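Local coordinates for aldehyde dehydrogenase family protein (Pseudomonas syringae pv. tomato, PDB 6X9L), which probably oxidises long-chain aliphatic aldehydes such as octanal with NAD(+) as acceptor, as a member of the aldehyde dehydrogenase family, at residues R285-Q289 with L330-A334; V319-P323 with H367-Y372. The protein carries 1 engineered substitution. One frame throughout, in Å; residues are numbered along the deposited sequence.

Overall arrangement
The two contacts share one loop. Residues 319-323 and 330-334 both lie between helix 304-316 and helix 336-351. Interaction 1 joins the later part of that loop to residues 285-289, on the side of the substrate pocket. Interaction 2 joins its earlier part to residues 367-372. The centres are about 10 Å apart, and the contacts touch: Leu330 N lies 3.0 Å from Val319 O, and Ile333 N lies 3.0 Å from Phe371 O, both probable hydrogen bonds. Interaction 1 contains Arg285 of the octanal pocket, and the Gln289 side chain lies about 7 Å from bound NAD. Interaction 2 lies away from the octanal and NAD pockets.

Interaction 1. Residues R285-Q289 with L330-A334; sequences RNVGQ and LGPIA
Both segments are irregular loops. Residues 286-288 have positive phi (58°, 49° and 70°), so the chain coils tightly; Gln289 N bonds Asn286 O at 2.8 Å. Residues 330-333 are extended. Val287 CA and Leu330 CA are the nearest pair, 5.8 Å apart.

Gln289 makes the polar link. Its CA-to-CB bond points toward 330-334, and rotamer m,t carries the amide to Ala334. Gln289 OE1 accepts a short 2.6 Å hydrogen bond from Ala334 N. Gln289 NE2 bonds Asn286 O at 3.2 Å and donates to a water 3.0 Å away, which donates to Pro332 O at 2.7 Å. Both ends of the Gln289 amide are bonded, consistent with this orientation. Asn286 ND2, on chi1 t, bonds Gln289 O at 2.8 Å and braces the turn; it also bonds Asn159 O.

Val287, chi1 p, is the apolar centre. Val287 CG2 meets Ile333 CD1 at 3.8 Å, and Val287 CB lies 4.3 Å from Leu330 CD1. Ile333 is m,m, which brings its end near Val287. Leu330 m,t sets Leu330 CD2 3.9 Å from Val287 N. The CA-to-CB bonds of Arg285 and Asn286 point away; Arg285 touches octanal.

This is a buried loop-to-loop junction beside the substrate pocket. Residues 285-289 link helix 272-284 to strand 296-300; 330-334 lead into helix 336-351. Met104 of helix 93-104 packs on Asn286 and Ala334, and Met114 of helix 108-115 on Arg285.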
loop_
_atom_site.group_PDB
_atom_site.type_symbol
_atom_site.label_atom_id
_atom_site.label_comp_id
_atom_site.label_asym_id
_atom_site.label_seq_id
_atom_site.Cartn_x
_atom_site.Cartn_y
_atom_site.Cartn_z
ATOM N N ARG A 285 -5.644 28.864 -8.006
ATOM C CA ARG A 285 -4.295 28.662 -8.527
ATOM C C ARG A 285 -4.303 27.610 -9.632
ATOM O O ARG A 285 -4.978 26.580 -9.535
ATOM C CB ARG A 285 -3.352 28.250 -7.394
ATOM C CG ARG A 285 -1.902 28.014 -7.815
ATOM C CD ARG A 285 -0.864 28.714 -6.906
ATOM N NE ARG A 285 -0.889 28.258 -5.512
ATOM C CZ ARG A 285 -1.299 29.003 -4.477
ATOM N NH1 ARG A 285 -1.721 30.256 -4.661
ATOM N NH2 ARG A 285 -1.290 28.489 -3.254
ATOM N N ASN A 286 -3.546 27.872 -10.693
ATOM C CA ASN A 286 -3.511 26.974 -11.843
ATOM C C ASN A 286 -4.923 26.803 -12.402
ATOM O O ASN A 286 -5.312 25.728 -12.868
ATOM C CB ASN A 286 -2.873 25.621 -11.476
ATOM C CG ASN A 286 -2.337 24.865 -12.701
ATOM O OD1 ASN A 286 -1.679 25.442 -13.576
ATOM N ND2 ASN A 286 -2.618 23.564 -12.761
ATOM N N VAL A 287 -5.695 27.887 -12.326
ATOM C CA VAL A 287 -7.085 28.006 -12.770
ATOM C C VAL A 287 -7.906 26.838 -12.221
ATOM O O VAL A 287 -8.693 26.203 -12.936
ATOM C CB VAL A 287 -7.161 28.159 -14.310
ATOM C CG1 VAL A 287 -6.355 27.126 -15.001
ATOM C CG2 VAL A 287 -8.601 28.161 -14.817
ATOM N N GLY A 288 -7.750 26.574 -10.923
ATOM C CA GLY A 288 -8.457 25.493 -10.284
ATOM C C GLY A 288 -8.032 24.094 -10.678
ATOM O O GLY A 288 -8.643 23.135 -10.204
ATOM N N GLN A 289 -7.020 23.932 -11.530
ATOM C CA GLN A 289 -6.657 22.604 -12.021
ATOM C C GLN A 289 -5.595 21.998 -11.105
ATOM O O GLN A 289 -4.424 21.850 -11.451
ATOM C CB GLN A 289 -6.193 22.680 -13.464
ATOM C CG GLN A 289 -7.262 23.180 -14.432
ATOM C CD GLN A 289 -6.677 23.554 -15.778
ATOM O OE1 GLN A 289 -7.148 23.112 -16.830
ATOM N NE2 GLN A 289 -5.631 24.363 -15.750
ATOM N N LEU A 330 -4.194 34.010 -14.882
ATOM C CA LEU A 330 -4.726 32.696 -15.226
ATOM C C LEU A 330 -4.846 32.586 -16.734
ATOM O O LEU A 330 -5.300 33.529 -17.399
ATOM C CB LEU A 330 -6.077 32.457 -14.574
ATOM C CG LEU A 330 -6.110 32.545 -13.045
ATOM C CD1 LEU A 330 -7.479 32.085 -12.497
ATOM C CD2 LEU A 330 -4.973 31.748 -12.436
ATOM N N GLY A 331 -4.397 31.450 -17.266
ATOM C CA GLY A 331 -4.579 31.100 -18.654
ATOM C C GLY A 331 -5.892 30.360 -18.832
ATOM O O GLY A 331 -6.799 30.478 -18.010
ATOM N N PRO A 332 -6.032 29.599 -19.910
ATOM C CA PRO A 332 -7.271 28.849 -20.123
ATOM C C PRO A 332 -7.260 27.529 -19.357
ATOM O O PRO A 332 -6.235 27.078 -18.830
ATOM C CB PRO A 332 -7.286 28.616 -21.634
ATOM C CG PRO A 332 -5.837 28.615 -22.027
ATOM C CD PRO A 332 -5.148 29.571 -21.090
ATOM N N ILE A 333 -8.450 26.925 -19.272
ATOM C CA ILE A 333 -8.509 25.528 -18.895
ATOM C C ILE A 333 -7.599 24.778 -19.855
ATOM O O ILE A 333 -7.391 25.204 -20.999
ATOM C CB ILE A 333 -9.953 25.009 -18.933
ATOM C CG1 ILE A 333 -10.717 25.615 -17.769
ATOM C CG2 ILE A 333 -10.004 23.479 -18.815
ATOM C CD1 ILE A 333 -10.170 25.160 -16.435
ATOM N N ALA A 334 -7.011 23.678 -19.374
ATOM C CA ALA A 334 -5.887 23.040 -20.057
ATOM C C ALA A 334 -6.253 22.370 -21.384
ATOM O O ALA A 334 -5.363 22.187 -22.228
ATOM C CB ALA A 334 -5.258 22.006 -19.128
HETATM O O HOH W 1 -4.005 25.927 -17.763
#

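Interaction 2. Residues V319-P323 with H367-Y372; sequences VVGDP and HEQGFY
Two loops meet here, neither with regular helix or strand. Residues 319-323 run extended up to Pro323, with Gly321 almost fully stretched (phi/psi -178°/-150°). Residues 367-372 turn back on themselves. Gly370 has phi/psi 105°/149°, a conformation in which a CB would strike Tyr372 CE2. Phe371 (-79°/45°) is the centre of an inverse gamma turn, with a weak 2.7 Å bond from Tyr372 N to Gly370 O. The nearest CA pair is Gly321 CA and His367 CA, at 6.9 Å.

The ring contacts come from His367 and Tyr372, both chi1 m and both with CA-to-CB toward 319-323. Gly321 CA sits over one face of the His367 ring, 3.8 Å from its centroid and 30° off the normal, a CH-pi contact. A CB on Gly321 would lie only 3.1 Å from His367 NE2, so the missing side chain makes room for the ring.

The tyrosine ring is met at its edge. Gly321 O approaches Tyr372 CE1 at 3.1 Å. The apolar contact is Val320 CG1 to Tyr372 CD1 at 4.0 Å.

Other close approaches involve polar atoms without hydrogen bonding. Val320 O is 3.3 Å from His367 CE1. Tyr372 OH is 3.6 Å from both Asp322 CA and Pro323 CD. Asp322 OD1 instead accepts from Gln324 N.

The contact joins the loop after helix 304-316 to the connection between strands 355-358 and 376-379, antiparallel neighbours at one end of the seven-stranded mixed sheet. No hydrogen bond crosses it; the loops meet through one CH-pi contact, one apolar contact and close carbonyl-to-ring approaches, so the fit depends on van der Waals complementarity.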
loop_
_atom_site.group_PDB
_atom_site.type_symbol
_atom_site.label_atom_id
_atom_site.label_comp_id
_atom_site.label_asym_id
_atom_site.label_seq_id
_atom_site.Cartn_x
_atom_site.Cartn_y
_atom_site.Cartn_z
ATOM N N VAL A 319 -6.583 38.644 -13.619
ATOM C CA VAL A 319 -6.384 38.850 -15.049
ATOM C C VAL A 319 -6.365 37.472 -15.699
ATOM O O VAL A 319 -5.476 36.661 -15.421
ATOM C CB VAL A 319 -5.087 39.618 -15.330
ATOM C CG1 VAL A 319 -4.906 39.849 -16.816
ATOM C CG2 VAL A 319 -5.083 40.940 -14.558
ATOM N N VAL A 320 -7.363 37.197 -16.535
ATOM C CA VAL A 320 -7.434 35.965 -17.317
ATOM C C VAL A 320 -7.152 36.325 -18.761
ATOM O O VAL A 320 -7.834 37.174 -19.337
ATOM C CB VAL A 320 -8.800 35.282 -17.202
ATOM C CG1 VAL A 320 -8.785 33.970 -17.976
ATOM C CG2 VAL A 320 -9.166 35.063 -15.741
ATOM N N GLY A 321 -6.163 35.685 -19.356
ATOM C CA GLY A 321 -5.942 35.955 -20.758
ATOM C C GLY A 321 -4.817 35.144 -21.344
ATOM O O GLY A 321 -4.540 34.026 -20.888
ATOM N N ASP A 322 -4.165 35.726 -22.348
ATOM C CA ASP A 322 -3.147 35.046 -23.124
ATOM C C ASP A 322 -1.969 34.637 -22.244
ATOM O O ASP A 322 -1.317 35.506 -21.647
ATOM C CB ASP A 322 -2.692 35.961 -24.246
ATOM C CG ASP A 322 -1.532 35.392 -25.033
ATOM O OD1 ASP A 322 -1.317 34.156 -24.991
ATOM O OD2 ASP A 322 -0.835 36.198 -25.685
ATOM N N PRO A 323 -1.653 33.342 -22.148
ATOM C CA PRO A 323 -0.522 32.920 -21.304
ATOM C C PRO A 323 0.821 33.454 -21.782
ATOM O O PRO A 323 1.800 33.399 -21.027
ATOM C CB PRO A 323 -0.568 31.389 -21.382
ATOM C CG PRO A 323 -1.813 31.044 -22.151
ATOM C CD PRO A 323 -2.191 32.236 -22.952
ATOM N N HIS A 367 -11.874 36.610 -25.009
ATOM C CA HIS A 367 -11.083 35.429 -25.350
ATOM C C HIS A 367 -12.058 34.332 -25.770
ATOM O O HIS A 367 -12.199 33.315 -25.082
ATOM C CB HIS A 367 -10.222 34.977 -24.187
ATOM C CG HIS A 367 -9.233 36.002 -23.749
ATOM N ND1 HIS A 367 -9.492 36.901 -22.733
ATOM C CD2 HIS A 367 -7.987 36.286 -24.199
ATOM C CE1 HIS A 367 -8.443 37.687 -22.566
ATOM N NE2 HIS A 367 -7.515 37.331 -23.440
ATOM N N GLU A 368 -12.756 34.559 -26.890
ATOM C CA GLU A 368 -13.689 33.557 -27.388
ATOM C C GLU A 368 -12.957 32.359 -27.988
ATOM O O GLU A 368 -13.448 31.227 -27.897
ATOM C CB GLU A 368 -14.647 34.190 -28.400
ATOM C CG GLU A 368 -15.841 34.925 -27.758
ATOM C CD GLU A 368 -15.482 36.285 -27.136
ATOM O OE1 GLU A 368 -14.547 36.958 -27.625
ATOM O OE2 GLU A 368 -16.149 36.691 -26.157
ATOM N N GLN A 369 -11.788 32.576 -28.590
ATOM C CA GLN A 369 -10.915 31.475 -28.979
ATOM C C GLN A 369 -10.048 31.054 -27.785
ATOM O O GLN A 369 -9.402 31.903 -27.159
ATOM C CB GLN A 369 -10.036 31.905 -30.155
ATOM C CG GLN A 369 -9.703 30.795 -31.110
ATOM C CD GLN A 369 -8.376 31.024 -31.798
ATOM O OE1 GLN A 369 -7.575 31.842 -31.346
ATOM N NE2 GLN A 369 -8.126 30.301 -32.887
ATOM N N GLY A 370 -10.040 29.761 -27.468
ATOM C CA GLY A 370 -9.328 29.273 -26.304
ATOM C C GLY A 370 -10.268 28.909 -25.159
ATOM O O GLY A 370 -11.330 29.516 -24.963
ATOM N N PHE A 371 -9.864 27.912 -24.372
ATOM C CA PHE A 371 -10.738 27.339 -23.345
ATOM C C PHE A 371 -10.801 28.181 -22.091
ATOM O O PHE A 371 -10.761 27.669 -20.972
ATOM C CB PHE A 371 -10.286 25.914 -23.042
ATOM C CG PHE A 371 -10.313 25.041 -24.260
ATOM C CD1 PHE A 371 -11.484 24.938 -25.020
ATOM C CD2 PHE A 371 -9.167 24.411 -24.705
ATOM C CE1 PHE A 371 -11.519 24.185 -26.169
ATOM C CE2 PHE A 371 -9.196 23.659 -25.859
ATOM C CZ PHE A 371 -10.378 23.550 -26.594
ATOM N N TYR A 372 -10.941 29.485 -22.280
ATOM C CA TYR A 372 -10.912 30.426 -21.175
ATOM C C TYR A 372 -12.206 30.329 -20.375
ATOM O O TYR A 372 -13.296 30.487 -20.932
ATOM C CB TYR A 372 -10.705 31.829 -21.730
ATOM C CG TYR A 372 -9.339 32.042 -22.349
ATOM C CD1 TYR A 372 -8.244 32.399 -21.564
ATOM C CD2 TYR A 372 -9.139 31.879 -23.714
ATOM C CE1 TYR A 372 -6.996 32.593 -22.120
ATOM C CE2 TYR A 372 -7.904 32.075 -24.276
ATOM C CZ TYR A 372 -6.836 32.428 -23.472
ATOM O OH TYR A 372 -5.607 32.613 -24.031
#